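Local coordinates for protein putative HTH-type transcriptional regulator PF0864 (Pyrococcus furiosus, PDB 2IA0) that probably binds DNA in a sequence-specific manner and regulates transcription, at residues 16-21 against 41-46; 32-37 against 46-51; 103-106 against 112-115; 123-128 against 134-139. All coordinates share one frame; numbering follows the deposited sequence.

How the contacts relate
The four contacts fall into two pairs, one in each half of the chain. Contacts 1 and 2 lie side by side in the winged helix-turn-helix region, share Ser46 and both use helix 45-57; contact 1 is at the surface, contact 2 partly buried. Contacts 3 and 4 are buried, their centres about 12 Å apart, and set two different helices against neighbouring strands of one antiparallel sheet. Some 38 to 45 Å separates the centres of one pair from those of the other. Apolar packing without hydrogen bonds between the segments is common to all four, but the first pair is bordered by charged and capping groups, contact 3 adjoins the subunit interface, and contact 4 centres on the face of a phenylalanine ring.

Contact 1. Residues 16-21 against 41-46; sequences DDLDRN and LKKPES
Leu18 reaches from the first turn of helix 17-26 to two residues, Leu41 and Lys43, with both of its methyl groups in use. Its CG stands opposite the backbone N about the CA-CB bond (chi1 178°), which carries the fork outward from the helix. CD1 meets Leu41 CD1 at 3.8 Å, while CD2 lies against Lys43 CG at 3.5 Å. Leu41 is forked too, and its second methyl, CD2, rests on Asn21 CB at 3.6 Å. This aliphatic cluster is the close-fitting part of the contact, and branched leucines suit it because each can touch two neighbours at once. An alanine in place of Leu18 would probably leave Leu41 CD1 and the Lys43 chain without the methyls that meet them here and open a gap between helix and turn.

The solvent side is looser. Beyond CG the exposed Lys43 chain draws off, its CE 4.1 Å from Leu18 CD2, and a long chain with a charged end suits such a border.

The start of helix 17-26 is held separately: Asp16 and Asp19 form a capping box in which Asp19 N donates to Asp16 OD1 at 3.2 Å, and Arg51 of helix 45-57 makes salt bridges to both carboxylates. Lys42, with positive phi, is the first residue to leave helix 34-41, placing this contact between the first helix and the turn of a predicted helix-turn-helix.

Contact 2. Residues 32-37 against 46-51; sequences LTISEL and STIHFR
In the predicted helix-turn-helix unit, the two helices 34-41 and 45-57 meet through Ile34 and Leu37 on one side and Ile48 and His49 on the other. Ile48 CG2 is the central atom. It lies 3.8 Å from Leu37 CB, and Ile34 CG1 approaches it at 4.1 Å, the two isoleucine chains running antiparallel alongside each other. Beta-branching serves Ile48 here: with CG1 beside the backbone N (chi1 -60°), CG2 is left projecting at the facing helix. Leu25 of helix 17-26 also packs on Leu37, and Leu18 on Ile48, so both residues belong to the small three-helix core of this winged-helix fold.

Toward the outside the packing changes character. Ile34 CD1 comes to the edge of the His49 ring, near its plane, 3.5 Å from ND1. The rest of the imidazole turns outward, and a polar ring suits this exposed position on what is probably the DNA-recognition helix. At the start of helix 34-41, Glu36 folds back on Thr33, the N-cap residue. Glu36 OE2 accepts from Thr33 N at 2.9 Å, nearly straight at 173°, and takes the hydroxyl of Thr33 OG1 on its anti lone pair at 2.8 Å.

Contact 3. Residues 103-106 against 112-115; sequences TLSA and FVAK
Val113, on strand 110-116, meets Leu104 and Ser105 late in helix 91-105. The apolar part is slight but buried: Val113 CG2 lies 4.2 Å from Leu104 CB. With CG1 turned opposite the backbone N (chi1 179°), CG2 sits beside that N and is the branch offered to the helix. A compact, beta-branched valine fits a strand and fills the short distance to the helix without a long chain to stow. Ser101, a turn earlier in the helix, touches Val113 as well.

The Ser105 hydroxyl adds a mixed contact. Its OG is 3.9 Å from Val113 CG2, a van der Waals approach with no bond between them. The polar need of OG is met within its own helix, by Ser101 O, and this lets a small polar side chain lie against a hydrocarbon surface.

In the C-terminal dimeric alpha+beta barrel domain, whose strand order is that of a ferredoxin-like fold, this helix packs on one face of the antiparallel sheet. Phe112 points away from the helix.

Backbone bonds extend the contact on both edges of the strand. Phe112 pairs with Leu124 and Ala114 with Ile122 of strand 120-127. Along the other edge Val113 to Lys115 pair antiparallel with a strand of the second subunit, continuing the sheet across the interface. Lys160 of that subunit hydrogen-bonds Ser105 O through its NZ and also packs on Val113.

Contact 4. Residues 123-128 against 134-139; sequences ALVGKN and VKFIEE
Phe136 and Val125 are brought together by nearly extended first torsions. In Phe136, CG is turned opposite the backbone N (chi1 175°), sending the ring out of helix 132-140 toward strand 120-127; in Val125 the same choice at CG1 (chi1 -176°) lifts that methyl to meet it. The contact thus joins the second helix of the ferredoxin-like alpha+beta domain to the strand just before it in the chain, across the helix-covered side of the sheet.

Val125 CG1 stands almost directly above the middle of the aromatic ring, 4.1 Å from the Phe136 centroid and only 7° off the ring normal, a clear CH-pi contact. The other methyl, Val125 CG2, slips toward the rim and lies 4.0 Å from Phe136 CE2. Both branches of the valine therefore touch the ring. A phenylalanine suits a helix facing a sheet because its flat, wide side chain can span the interval and offer a face to a strand methyl. Val110 of the adjoining strand, together with Leu107 and Ile141 from loops, also packs on the ring. An alanine at Phe136 would probably leave Val125 without the ring face its methyls rest on and open a gap between helix and sheet.

Lys127, two residues along the strand, approaches at about a right angle. Its chain passes the ring obliquely: CE makes the closest approach, 3.7 Å from Phe136 CD1, and Lys127 NZ beside it donates to the carbonyl oxygen of Pro108.

Contact 1. Residues 16-21 against 41-46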
loop_
_atom_site.group_PDB
_atom_site.type_symbol
_atom_site.label_atom_id
_atom_site.label_comp_id
_atom_site.label_asym_id
_atom_site.label_seq_id
_atom_site.Cartn_x
_atom_site.Cartn_y
_atom_site.Cartn_z
ATOM N N ASP A 16 5.754 14.057 -20.286
ATOM C CA ASP A 16 6.637 13.540 -21.327
ATOM C C ASP A 16 7.590 12.489 -20.752
ATOM O O ASP A 16 7.516 12.179 -19.550
ATOM C CB ASP A 16 7.363 14.685 -22.054
ATOM C CG ASP A 16 8.419 15.351 -21.204
ATOM O OD1 ASP A 16 8.270 15.376 -19.972
ATOM O OD2 ASP A 16 9.404 15.871 -21.768
ATOM N N ASP A 17 8.462 11.933 -21.596
ATOM C CA ASP A 17 9.388 10.898 -21.158
ATOM C C ASP A 17 10.323 11.330 -20.019
ATOM O O ASP A 17 10.602 10.538 -19.110
ATOM C CB ASP A 17 10.165 10.307 -22.343
ATOM C CG ASP A 17 9.279 9.459 -23.264
ATOM O OD1 ASP A 17 8.161 9.068 -22.846
ATOM O OD2 ASP A 17 9.686 9.184 -24.416
ATOM N N LEU A 18 10.789 12.575 -20.051
ATOM C CA LEU A 18 11.659 13.094 -18.984
ATOM C C LEU A 18 10.921 13.205 -17.645
ATOM O O LEU A 18 11.472 12.875 -16.614
ATOM C CB LEU A 18 12.295 14.449 -19.371
ATOM C CG LEU A 18 13.193 15.133 -18.336
ATOM C CD1 LEU A 18 14.281 14.157 -17.739
ATOM C CD2 LEU A 18 13.831 16.377 -18.976
ATOM N N ASP A 19 9.680 13.673 -17.666
ATOM C CA ASP A 19 8.842 13.647 -16.467
ATOM C C ASP A 19 8.763 12.257 -15.849
ATOM O O ASP A 19 9.026 12.112 -14.656
ATOM C CB ASP A 19 7.442 14.180 -16.769
ATOM C CG ASP A 19 7.423 15.697 -16.912
ATOM O OD1 ASP A 19 6.658 16.207 -17.764
ATOM O OD2 ASP A 19 8.204 16.381 -16.192
ATOM N N ARG A 20 8.428 11.254 -16.675
ATOM C CA ARG A 20 8.276 9.861 -16.245
ATOM C C ARG A 20 9.575 9.285 -15.734
ATOM O O ARG A 20 9.593 8.606 -14.698
ATOM C CB ARG A 20 7.750 8.974 -17.393
ATOM C CG ARG A 20 6.306 9.249 -17.795
ATOM C CD ARG A 20 5.882 8.396 -19.009
ATOM N NE ARG A 20 4.830 9.055 -19.802
ATOM C CZ ARG A 20 5.034 9.638 -20.994
ATOM N NH1 ARG A 20 6.238 9.635 -21.557
ATOM N NH2 ARG A 20 4.028 10.218 -21.647
ATOM N N ASN A 21 10.661 9.558 -16.461
ATOM C CA ASN A 21 11.971 9.091 -16.074
ATOM C C ASN A 21 12.424 9.612 -14.719
ATOM O O ASN A 21 12.956 8.835 -13.943
ATOM C CB ASN A 21 13.005 9.405 -17.146
ATOM C CG ASN A 21 13.053 8.357 -18.232
ATOM O OD1 ASN A 21 12.800 7.189 -17.979
ATOM N ND2 ASN A 21 13.385 8.774 -19.456
ATOM N N LEU A 41 20.324 11.214 -16.086
ATOM C CA LEU A 41 19.340 11.445 -17.138
ATOM C C LEU A 41 19.932 12.188 -18.324
ATOM O O LEU A 41 19.388 12.113 -19.420
ATOM C CB LEU A 41 18.070 12.155 -16.584
ATOM C CG LEU A 41 17.140 11.310 -15.673
ATOM C CD1 LEU A 41 16.064 12.142 -15.032
ATOM C CD2 LEU A 41 16.501 10.125 -16.404
ATOM N N LYS A 42 21.051 12.886 -18.096
ATOM C CA LYS A 42 21.788 13.618 -19.134
ATOM C C LYS A 42 21.006 14.827 -19.614
ATOM O O LYS A 42 20.807 15.015 -20.810
ATOM C CB LYS A 42 22.178 12.702 -20.304
ATOM C CG LYS A 42 22.914 11.424 -19.892
ATOM C CD LYS A 42 23.269 10.594 -21.107
ATOM C CE LYS A 42 24.138 9.376 -20.726
ATOM N NZ LYS A 42 24.267 8.429 -21.877
ATOM N N LYS A 43 20.580 15.632 -18.643
ATOM C CA LYS A 43 19.755 16.820 -18.814
ATOM C C LYS A 43 20.351 17.907 -17.932
ATOM O O LYS A 43 20.907 17.586 -16.881
ATOM C CB LYS A 43 18.328 16.520 -18.339
ATOM C CG LYS A 43 17.299 16.374 -19.444
ATOM C CD LYS A 43 17.702 15.332 -20.445
ATOM C CE LYS A 43 16.782 15.311 -21.633
ATOM N NZ LYS A 43 17.057 14.045 -22.346
ATOM N N PRO A 44 20.262 19.191 -18.342
ATOM C CA PRO A 44 20.845 20.206 -17.477
ATOM C C PRO A 44 20.160 20.223 -16.108
ATOM O O PRO A 44 18.945 19.969 -16.012
ATOM C CB PRO A 44 20.570 21.513 -18.227
ATOM C CG PRO A 44 20.296 21.131 -19.590
ATOM C CD PRO A 44 19.658 19.788 -19.546
ATOM N N GLU A 45 20.946 20.503 -15.069
ATOM C CA GLU A 45 20.457 20.589 -13.703
ATOM C C GLU A 45 19.218 21.463 -13.516
ATOM O O GLU A 45 18.316 21.070 -12.805
ATOM C CB GLU A 45 21.563 21.081 -12.784
ATOM C CG GLU A 45 22.466 19.996 -12.278
ATOM C CD GLU A 45 23.552 20.530 -11.371
ATOM O OE1 GLU A 45 24.724 20.453 -11.764
ATOM O OE2 GLU A 45 23.236 21.034 -10.275
ATOM N N SER A 46 19.194 22.643 -14.138
ATOM C CA SER A 46 18.062 23.568 -14.051
ATOM C C SER A 46 16.768 23.055 -14.691
ATOM O O SER A 46 15.680 23.447 -14.277
ATOM C CB SER A 46 18.421 24.939 -14.646
ATOM O OG SER A 46 19.585 25.503 -14.048
#

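Contact 2. Residues 32-37 against 46-51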
loop_
_atom_site.group_PDB
_atom_site.type_symbol
_atom_site.label_atom_id
_atom_site.label_comp_id
_atom_site.label_asym_id
_atom_site.label_seq_id
_atom_site.Cartn_x
_atom_site.Cartn_y
_atom_site.Cartn_z
ATOM N N LEU A 32 17.832 10.805 -4.172
ATOM C CA LEU A 32 18.556 11.292 -5.360
ATOM C C LEU A 32 18.377 12.786 -5.531
ATOM O O LEU A 32 17.245 13.269 -5.637
ATOM C CB LEU A 32 18.081 10.586 -6.620
ATOM C CG LEU A 32 18.550 9.166 -6.894
ATOM C CD1 LEU A 32 17.639 8.562 -7.922
ATOM C CD2 LEU A 32 19.959 9.163 -7.380
ATOM N N THR A 33 19.499 13.510 -5.551
ATOM C CA THR A 33 19.502 14.959 -5.699
ATOM C C THR A 33 19.424 15.348 -7.169
ATOM O O THR A 33 19.544 14.506 -8.047
ATOM C CB THR A 33 20.784 15.576 -5.143
ATOM O OG1 THR A 33 21.894 15.024 -5.849
ATOM C CG2 THR A 33 20.940 15.333 -3.623
ATOM N N ILE A 34 19.270 16.642 -7.427
ATOM C CA ILE A 34 19.132 17.169 -8.772
ATOM C C ILE A 34 20.369 16.913 -9.629
ATOM O O ILE A 34 20.259 16.576 -10.799
ATOM C CB ILE A 34 18.782 18.699 -8.717
ATOM C CG1 ILE A 34 17.287 18.879 -8.424
ATOM C CG2 ILE A 34 19.138 19.403 -10.006
ATOM C CD1 ILE A 34 17.009 20.069 -7.495
ATOM N N SER A 35 21.547 17.078 -9.041
ATOM C CA SER A 35 22.769 16.947 -9.795
ATOM C C SER A 35 23.021 15.506 -10.176
ATOM O O SER A 35 23.492 15.244 -11.286
ATOM C CB SER A 35 23.963 17.618 -9.082
ATOM O OG SER A 35 24.600 16.776 -8.150
ATOM N N GLU A 36 22.663 14.578 -9.280
ATOM C CA GLU A 36 22.689 13.125 -9.560
ATOM C C GLU A 36 21.657 12.727 -10.594
ATOM O O GLU A 36 21.918 11.877 -11.436
ATOM C CB GLU A 36 22.410 12.328 -8.305
ATOM C CG GLU A 36 23.512 12.328 -7.275
ATOM C CD GLU A 36 23.032 11.708 -5.983
ATOM O OE1 GLU A 36 23.461 10.582 -5.644
ATOM O OE2 GLU A 36 22.184 12.332 -5.318
ATOM N N LEU A 37 20.475 13.333 -10.539
ATOM C CA LEU A 37 19.432 13.052 -11.543
ATOM C C LEU A 37 19.809 13.588 -12.916
ATOM O O LEU A 37 19.476 12.995 -13.943
ATOM C CB LEU A 37 18.095 13.640 -11.113
ATOM C CG LEU A 37 17.318 12.903 -10.041
ATOM C CD1 LEU A 37 16.340 13.869 -9.426
ATOM C CD2 LEU A 37 16.616 11.660 -10.595
ATOM N N SER A 46 19.194 22.643 -14.138
ATOM C CA SER A 46 18.062 23.568 -14.051
ATOM C C SER A 46 16.768 23.055 -14.691
ATOM O O SER A 46 15.680 23.447 -14.277
ATOM C CB SER A 46 18.421 24.939 -14.646
ATOM O OG SER A 46 19.585 25.503 -14.048
ATOM N N THR A 47 16.871 22.203 -15.705
ATOM C CA THR A 47 15.669 21.524 -16.217
ATOM C C THR A 47 15.102 20.503 -15.228
ATOM O O THR A 47 13.906 20.508 -14.979
ATOM C CB THR A 47 15.896 20.852 -17.566
ATOM O OG1 THR A 47 16.656 21.738 -18.390
ATOM C CG2 THR A 47 14.556 20.572 -18.229
ATOM N N ILE A 48 15.958 19.653 -14.661
ATOM C CA ILE A 48 15.531 18.697 -13.626
ATOM C C ILE A 48 14.817 19.411 -12.477
ATOM O O ILE A 48 13.694 19.070 -12.118
ATOM C CB ILE A 48 16.734 17.828 -13.093
ATOM C CG1 ILE A 48 17.383 17.015 -14.231
ATOM C CG2 ILE A 48 16.302 16.930 -11.938
ATOM C CD1 ILE A 48 16.399 16.293 -15.121
ATOM N N HIS A 49 15.483 20.440 -11.963
ATOM C CA HIS A 49 15.009 21.283 -10.868
ATOM C C HIS A 49 13.604 21.860 -11.135
ATOM O O HIS A 49 12.677 21.651 -10.343
ATOM C CB HIS A 49 16.053 22.371 -10.631
ATOM C CG HIS A 49 15.642 23.421 -9.650
ATOM N ND1 HIS A 49 15.514 23.173 -8.300
ATOM C CD2 HIS A 49 15.368 24.738 -9.821
ATOM C CE1 HIS A 49 15.163 24.286 -7.683
ATOM N NE2 HIS A 49 15.065 25.251 -8.583
ATOM N N PHE A 50 13.456 22.533 -12.273
ATOM C CA PHE A 50 12.173 23.044 -12.736
ATOM C C PHE A 50 11.075 21.969 -12.870
ATOM O O PHE A 50 9.969 22.157 -12.368
ATOM C CB PHE A 50 12.359 23.802 -14.052
ATOM C CG PHE A 50 11.074 24.249 -14.686
ATOM C CD1 PHE A 50 10.545 23.562 -15.787
ATOM C CD2 PHE A 50 10.390 25.360 -14.198
ATOM C CE1 PHE A 50 9.348 23.975 -16.384
ATOM C CE2 PHE A 50 9.199 25.781 -14.798
ATOM C CZ PHE A 50 8.679 25.083 -15.890
ATOM N N ARG A 51 11.384 20.872 -13.559
ATOM C CA ARG A 51 10.480 19.712 -13.668
ATOM C C ARG A 51 10.025 19.201 -12.302
ATOM O O ARG A 51 8.859 18.931 -12.120
ATOM C CB ARG A 51 11.133 18.545 -14.420
ATOM C CG ARG A 51 11.580 18.838 -15.824
ATOM C CD ARG A 51 10.442 19.381 -16.627
ATOM N NE ARG A 51 10.705 19.314 -18.064
ATOM C CZ ARG A 51 10.293 18.333 -18.860
ATOM N NH1 ARG A 51 9.609 17.320 -18.359
ATOM N NH2 ARG A 51 10.554 18.366 -20.157
#

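Contact 3. Residues 103-106 against 112-115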
loop_
_atom_site.group_PDB
_atom_site.type_symbol
_atom_site.label_atom_id
_atom_site.label_comp_id
_atom_site.label_asym_id
_atom_site.label_seq_id
_atom_site.Cartn_x
_atom_site.Cartn_y
_atom_site.Cartn_z
ATOM N N THR A 103 -14.365 2.630 13.530
ATOM C CA THR A 103 -14.002 1.762 14.629
ATOM C C THR A 103 -12.772 0.945 14.230
ATOM O O THR A 103 -11.816 0.862 14.989
ATOM C CB THR A 103 -15.187 0.848 15.023
ATOM O OG1 THR A 103 -16.215 1.657 15.605
ATOM C CG2 THR A 103 -14.769 -0.225 16.036
ATOM N N LEU A 104 -12.789 0.360 13.042
ATOM C CA LEU A 104 -11.651 -0.440 12.617
ATOM C C LEU A 104 -10.393 0.412 12.449
ATOM O O LEU A 104 -9.338 0.008 12.900
ATOM C CB LEU A 104 -11.952 -1.299 11.372
ATOM C CG LEU A 104 -13.016 -2.405 11.529
ATOM C CD1 LEU A 104 -13.280 -3.153 10.219
ATOM C CD2 LEU A 104 -12.699 -3.396 12.653
ATOM N N SER A 105 -10.525 1.597 11.852
ATOM C CA SER A 105 -9.372 2.471 11.571
ATOM C C SER A 105 -8.583 2.872 12.818
ATOM O O SER A 105 -7.365 3.025 12.749
ATOM C CB SER A 105 -9.799 3.726 10.821
ATOM O OG SER A 105 -10.578 3.383 9.701
ATOM N N ALA A 106 -9.293 3.031 13.944
ATOM C CA ALA A 106 -8.700 3.468 15.210
ATOM C C ALA A 106 -7.913 2.352 15.904
ATOM O O ALA A 106 -7.184 2.608 16.873
ATOM C CB ALA A 106 -9.775 4.049 16.147
ATOM N N PHE A 112 -5.173 0.159 6.643
ATOM C CA PHE A 112 -5.929 -0.364 5.502
ATOM C C PHE A 112 -7.367 -0.765 5.689
ATOM O O PHE A 112 -7.666 -1.880 6.081
ATOM C CB PHE A 112 -5.216 -1.043 4.314
ATOM C CG PHE A 112 -5.943 -0.799 2.993
ATOM C CD1 PHE A 112 -5.647 0.330 2.217
ATOM C CD2 PHE A 112 -6.976 -1.661 2.568
ATOM C CE1 PHE A 112 -6.328 0.579 1.026
ATOM C CE2 PHE A 112 -7.673 -1.441 1.347
ATOM C CZ PHE A 112 -7.354 -0.312 0.579
ATOM N N VAL A 113 -8.244 0.197 5.391
ATOM C CA VAL A 113 -9.710 0.013 5.435
ATOM C C VAL A 113 -10.335 0.623 4.181
ATOM O O VAL A 113 -10.006 1.756 3.794
ATOM C CB VAL A 113 -10.362 0.597 6.739
ATOM C CG1 VAL A 113 -11.885 0.403 6.741
ATOM C CG2 VAL A 113 -9.728 -0.040 8.031
ATOM N N ALA A 114 -11.193 -0.151 3.517
ATOM C CA ALA A 114 -11.892 0.318 2.316
ATOM C C ALA A 114 -13.289 -0.251 2.238
ATOM O O ALA A 114 -13.600 -1.283 2.843
ATOM C CB ALA A 114 -11.106 0.006 1.047
ATOM N N LYS A 115 -14.141 0.460 1.522
ATOM C CA LYS A 115 -15.520 0.070 1.339
ATOM C C LYS A 115 -15.651 -0.458 -0.098
ATOM O O LYS A 115 -15.141 0.156 -1.039
ATOM C CB LYS A 115 -16.425 1.289 1.612
ATOM C CG LYS A 115 -17.924 1.066 1.432
ATOM C CD LYS A 115 -18.650 2.390 1.439
ATOM C CE LYS A 115 -20.093 2.163 1.042
ATOM N NZ LYS A 115 -20.931 3.367 1.253
#

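Contact 4. Residues 123-128 against 134-139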
loop_
_atom_site.group_PDB
_atom_site.type_symbol
_atom_site.label_atom_id
_atom_site.label_comp_id
_atom_site.label_asym_id
_atom_site.label_seq_id
_atom_site.Cartn_x
_atom_site.Cartn_y
_atom_site.Cartn_z
ATOM N N ALA A 123 -10.368 -4.851 4.933
ATOM C CA ALA A 123 -9.312 -4.404 5.845
ATOM C C ALA A 123 -8.029 -5.211 5.715
ATOM O O ALA A 123 -8.065 -6.404 5.470
ATOM C CB ALA A 123 -9.778 -4.414 7.302
ATOM N N LEU A 124 -6.897 -4.546 5.899
ATOM C CA LEU A 124 -5.629 -5.217 5.954
ATOM C C LEU A 124 -5.082 -5.092 7.375
ATOM O O LEU A 124 -4.913 -3.995 7.909
ATOM C CB LEU A 124 -4.676 -4.656 4.901
ATOM C CG LEU A 124 -3.529 -5.602 4.556
ATOM C CD1 LEU A 124 -3.947 -6.682 3.512
ATOM C CD2 LEU A 124 -2.320 -4.805 4.065
ATOM N N VAL A 125 -4.836 -6.237 7.995
ATOM C CA VAL A 125 -4.391 -6.261 9.379
ATOM C C VAL A 125 -3.023 -6.937 9.559
ATOM O O VAL A 125 -2.784 -8.043 9.059
ATOM C CB VAL A 125 -5.488 -6.889 10.313
ATOM C CG1 VAL A 125 -5.056 -6.834 11.769
ATOM C CG2 VAL A 125 -6.836 -6.125 10.143
ATOM N N GLY A 126 -2.141 -6.254 10.279
ATOM C CA GLY A 126 -0.858 -6.813 10.659
ATOM C C GLY A 126 -0.663 -7.051 12.145
ATOM O O GLY A 126 -0.919 -6.175 12.979
ATOM N N LYS A 127 -0.227 -8.257 12.483
ATOM C CA LYS A 127 0.167 -8.575 13.847
ATOM C C LYS A 127 1.472 -9.335 13.787
ATOM O O LYS A 127 2.006 -9.587 12.713
ATOM C CB LYS A 127 -0.892 -9.407 14.579
ATOM C CG LYS A 127 -2.279 -8.779 14.665
ATOM C CD LYS A 127 -2.306 -7.720 15.721
ATOM C CE LYS A 127 -3.514 -6.824 15.564
ATOM N NZ LYS A 127 -3.497 -5.909 16.723
ATOM N N ASN A 128 1.973 -9.710 14.951
ATOM C CA ASN A 128 3.241 -10.407 15.036
ATOM C C ASN A 128 3.152 -11.936 15.117
ATOM O O ASN A 128 4.099 -12.603 14.731
ATOM C CB ASN A 128 4.115 -9.775 16.125
ATOM C CG ASN A 128 4.596 -8.360 15.733
ATOM O OD1 ASN A 128 4.797 -8.045 14.542
ATOM N ND2 ASN A 128 4.775 -7.507 16.734
ATOM N N VAL A 134 -5.932 -14.125 15.424
ATOM C CA VAL A 134 -7.084 -14.860 15.938
ATOM C C VAL A 134 -7.759 -14.064 17.052
ATOM O O VAL A 134 -8.935 -13.727 16.971
ATOM C CB VAL A 134 -6.662 -16.267 16.413
ATOM C CG1 VAL A 134 -7.723 -16.904 17.351
ATOM C CG2 VAL A 134 -6.361 -17.143 15.195
ATOM N N LYS A 135 -6.976 -13.744 18.069
ATOM C CA LYS A 135 -7.376 -12.878 19.171
ATOM C C LYS A 135 -7.934 -11.531 18.685
ATOM O O LYS A 135 -8.868 -11.000 19.293
ATOM C CB LYS A 135 -6.171 -12.672 20.099
ATOM C CG LYS A 135 -6.513 -12.412 21.544
ATOM C CD LYS A 135 -5.386 -11.651 22.251
ATOM C CE LYS A 135 -5.974 -10.806 23.385
ATOM N NZ LYS A 135 -4.914 -10.083 24.141
ATOM N N PHE A 136 -7.368 -10.973 17.606
ATOM C CA PHE A 136 -7.896 -9.736 17.011
ATOM C C PHE A 136 -9.282 -9.946 16.388
ATOM O O PHE A 136 -10.169 -9.129 16.590
ATOM C CB PHE A 136 -6.945 -9.133 15.964
ATOM C CG PHE A 136 -7.513 -7.925 15.245
ATOM C CD1 PHE A 136 -7.228 -6.631 15.694
ATOM C CD2 PHE A 136 -8.336 -8.077 14.134
ATOM C CE1 PHE A 136 -7.748 -5.496 15.037
ATOM C CE2 PHE A 136 -8.874 -6.959 13.481
ATOM C CZ PHE A 136 -8.567 -5.656 13.933
ATOM N N ILE A 137 -9.437 -11.001 15.594
ATOM C CA ILE A 137 -10.734 -11.356 15.009
ATOM C C ILE A 137 -11.810 -11.703 16.058
ATOM O O ILE A 137 -12.951 -11.234 15.935
ATOM C CB ILE A 137 -10.572 -12.422 13.885
ATOM C CG1 ILE A 137 -9.838 -11.777 12.686
ATOM C CG2 ILE A 137 -11.933 -13.018 13.454
ATOM C CD1 ILE A 137 -8.974 -12.720 11.925
ATOM N N GLU A 138 -11.454 -12.469 17.095
ATOM C CA GLU A 138 -12.400 -12.737 18.209
ATOM C C GLU A 138 -13.003 -11.432 18.733
ATOM O O GLU A 138 -14.227 -11.328 18.930
ATOM C CB GLU A 138 -11.770 -13.499 19.412
ATOM C CG GLU A 138 -10.828 -14.685 19.112
ATOM C CD GLU A 138 -10.713 -15.705 20.292
ATOM O OE1 GLU A 138 -11.633 -16.546 20.471
ATOM O OE2 GLU A 138 -9.689 -15.695 21.020
ATOM N N GLU A 139 -12.128 -10.441 18.930
ATOM C CA GLU A 139 -12.435 -9.225 19.683
ATOM C C GLU A 139 -13.058 -8.093 18.894
ATOM O O GLU A 139 -13.925 -7.381 19.409
ATOM C CB GLU A 139 -11.179 -8.722 20.396
ATOM C CG GLU A 139 -11.034 -9.310 21.779
ATOM C CD GLU A 139 -9.599 -9.518 22.210
ATOM O OE1 GLU A 139 -8.769 -8.606 21.991
ATOM O OE2 GLU A 139 -9.311 -10.601 22.794
#